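Local atomic coordinates of cytochrome P450 (Novosphingobium aromaticivorans, PDB entry 3OFT), a protein that belongs to the cytochrome P450 superfamily of haem-thiolate proteins and holds a protoporphyrin IX with its iron inside a mostly helical fold. Residues V120-M125 with L359-G364. Numbering follows the deposited sequence.
Sequences VARKLM and LREWLG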
loop_
_atom_site.group_PDB
_atom_site.type_symbol
_atom_site.label_atom_id
_atom_site.label_comp_id
_atom_site.label_asym_id
_atom_site.label_seq_id
_atom_site.Cartn_x
_atom_site.Cartn_y
_atom_site.Cartn_z
ATOM N N VAL A 120 -10.907 -14.008 10.411
ATOM C CA VAL A 120 -9.951 -13.144 11.110
ATOM C C VAL A 120 -10.531 -11.733 11.332
ATOM O O VAL A 120 -10.448 -11.190 12.452
ATOM C CB VAL A 120 -8.622 -13.037 10.310
ATOM C CG1 VAL A 120 -7.797 -11.867 10.807
ATOM C CG2 VAL A 120 -7.871 -14.306 10.445
ATOM N N ALA A 121 -11.102 -11.143 10.282
ATOM C CA ALA A 121 -11.740 -9.820 10.415
ATOM C C ALA A 121 -12.894 -9.883 11.420
ATOM O O ALA A 121 -13.045 -8.992 12.273
ATOM C CB ALA A 121 -12.237 -9.305 9.037
ATOM N N ARG A 122 -13.677 -10.960 11.364
ATOM C CA ARG A 122 -14.827 -11.093 12.272
ATOM C C ARG A 122 -14.410 -11.197 13.723
ATOM O O ARG A 122 -15.007 -10.547 14.604
ATOM C CB ARG A 122 -15.734 -12.275 11.871
ATOM C CG ARG A 122 -16.886 -12.531 12.887
ATOM C CD ARG A 122 -17.801 -13.638 12.352
ATOM N NE ARG A 122 -19.066 -13.681 13.079
ATOM C CZ ARG A 122 -20.147 -14.335 12.656
ATOM N NH1 ARG A 122 -20.115 -15.029 11.522
ATOM N NH2 ARG A 122 -21.262 -14.299 13.371
ATOM N N LYS A 123 -13.394 -12.021 13.985
ATOM C CA LYS A 123 -12.875 -12.196 15.340
ATOM C C LYS A 123 -12.389 -10.843 15.887
ATOM O O LYS A 123 -12.619 -10.524 17.048
ATOM C CB LYS A 123 -11.733 -13.230 15.347
ATOM C CG LYS A 123 -11.177 -13.586 16.728
ATOM C CD LYS A 123 -9.960 -14.509 16.635
ATOM C CE LYS A 123 -9.609 -15.118 18.016
ATOM N NZ LYS A 123 -8.660 -16.268 17.889
ATOM N N LEU A 124 -11.721 -10.047 15.058
ATOM C CA LEU A 124 -11.160 -8.773 15.536
ATOM C C LEU A 124 -12.252 -7.726 15.776
ATOM O O LEU A 124 -12.239 -7.005 16.808
ATOM C CB LEU A 124 -10.075 -8.275 14.550
ATOM C CG LEU A 124 -9.289 -7.006 14.930
ATOM C CD1 LEU A 124 -8.574 -7.139 16.248
ATOM C CD2 LEU A 124 -8.316 -6.674 13.809
ATOM N N MET A 125 -13.211 -7.647 14.847
ATOM C CA MET A 125 -14.396 -6.833 15.038
ATOM C C MET A 125 -15.138 -7.176 16.334
ATOM O O MET A 125 -15.526 -6.272 17.126
ATOM C CB MET A 125 -15.319 -6.942 13.817
ATOM C CG MET A 125 -16.558 -6.111 13.869
ATOM S SD MET A 125 -17.910 -6.927 14.774
ATOM C CE MET A 125 -18.210 -8.355 13.692
ATOM N N LEU A 359 -15.531 -4.816 4.890
ATOM C CA LEU A 359 -16.837 -4.196 4.756
ATOM C C LEU A 359 -17.919 -5.181 5.183
ATOM O O LEU A 359 -18.842 -4.814 5.886
ATOM C CB LEU A 359 -17.079 -3.733 3.312
ATOM C CG LEU A 359 -16.206 -2.549 2.855
ATOM C CD1 LEU A 359 -16.226 -2.330 1.341
ATOM C CD2 LEU A 359 -16.665 -1.287 3.580
ATOM N N ARG A 360 -17.811 -6.438 4.771
ATOM C CA ARG A 360 -18.870 -7.393 5.094
ATOM C C ARG A 360 -18.963 -7.557 6.604
ATOM O O ARG A 360 -20.056 -7.558 7.181
ATOM C CB ARG A 360 -18.603 -8.771 4.482
ATOM C CG ARG A 360 -18.818 -8.828 3.010
ATOM C CD ARG A 360 -18.677 -10.277 2.464
ATOM N NE ARG A 360 -18.666 -10.158 1.010
ATOM C CZ ARG A 360 -19.702 -9.736 0.262
ATOM N NH1 ARG A 360 -20.888 -9.442 0.807
ATOM N NH2 ARG A 360 -19.571 -9.621 -1.057
ATOM N N GLU A 361 -17.829 -7.719 7.245
ATOM C CA GLU A 361 -17.857 -7.988 8.677
ATOM C C GLU A 361 -18.139 -6.788 9.533
ATOM O O GLU A 361 -18.883 -6.921 10.526
ATOM C CB GLU A 361 -16.583 -8.690 9.131
ATOM C CG GLU A 361 -16.536 -10.152 8.709
ATOM C CD GLU A 361 -17.728 -10.988 9.227
ATOM O OE1 GLU A 361 -18.238 -11.825 8.453
ATOM O OE2 GLU A 361 -18.135 -10.815 10.394
ATOM N N TRP A 362 -17.566 -5.633 9.170
ATOM C CA TRP A 362 -17.718 -4.409 9.968
ATOM C C TRP A 362 -19.129 -3.874 9.891
ATOM O O TRP A 362 -19.768 -3.591 10.936
ATOM C CB TRP A 362 -16.725 -3.312 9.525
ATOM C CG TRP A 362 -16.589 -2.132 10.481
ATOM C CD1 TRP A 362 -17.129 -0.881 10.335
ATOM C CD2 TRP A 362 -15.848 -2.102 11.701
ATOM N NE1 TRP A 362 -16.776 -0.076 11.407
ATOM C CE2 TRP A 362 -15.987 -0.808 12.254
ATOM C CE3 TRP A 362 -15.104 -3.059 12.397
ATOM C CZ2 TRP A 362 -15.408 -0.440 13.481
ATOM C CZ3 TRP A 362 -14.504 -2.686 13.598
ATOM C CH2 TRP A 362 -14.663 -1.379 14.125
ATOM N N LEU A 363 -19.624 -3.735 8.662
ATOM C CA LEU A 363 -21.007 -3.336 8.440
ATOM C C LEU A 363 -22.021 -4.346 8.948
ATOM O O LEU A 363 -23.028 -3.951 9.515
ATOM C CB LEU A 363 -21.246 -3.048 6.957
ATOM C CG LEU A 363 -20.495 -1.814 6.451
ATOM C CD1 LEU A 363 -20.530 -1.741 4.918
ATOM C CD2 LEU A 363 -21.075 -0.558 7.015
ATOM N N GLY A 364 -21.778 -5.633 8.709
ATOM C CA GLY A 364 -22.683 -6.683 9.136
ATOM C C GLY A 364 -22.715 -6.853 10.649
ATOM O O GLY A 364 -23.779 -7.097 11.227
HETATM O O HOH W 1 -19.034 -14.205 8.978
#
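Glu361 lies against Arg122, with Ala121 and Met125 beside it, the glutamate chain folded at chi2 (-58°) so that the carboxylate turns along the Arg122 stem. OE2 of Glu361 lies beside the methylenes, 3.2 Å from CB and 3.3 Å from CG of Arg122. The arginine runs extended, CG anti to the backbone N (chi1 175°), and carries its guanidinium past the carboxylate: Arg122 NE stands 4.0 Å from Glu361 OE2, which sits well out of the guanidinium plane; no N-H points at it, so any attraction is probably only electrostatic. NE instead pairs with Glu126, while OE1 of Glu361 binds Gln118 and takes a 2.6 Å hydrogen bond from a water that also receives a weak one from NH1 of Arg122. The two helices, D (107-128) and L (348-365) of the P450 four-helix bundle, run nearly parallel, 29° apart and 9.0 Å between the local axes. Deeper in, Met125 is bent at chi2 and chi3, which brings its CE methyl to 3.5 Å from the Glu361 carbonyl O, while its CG meets CE3 of Trp362 at 3.7 Å. That buried indole also meets Phe136, Phe140 and Phe369 edge-to-face.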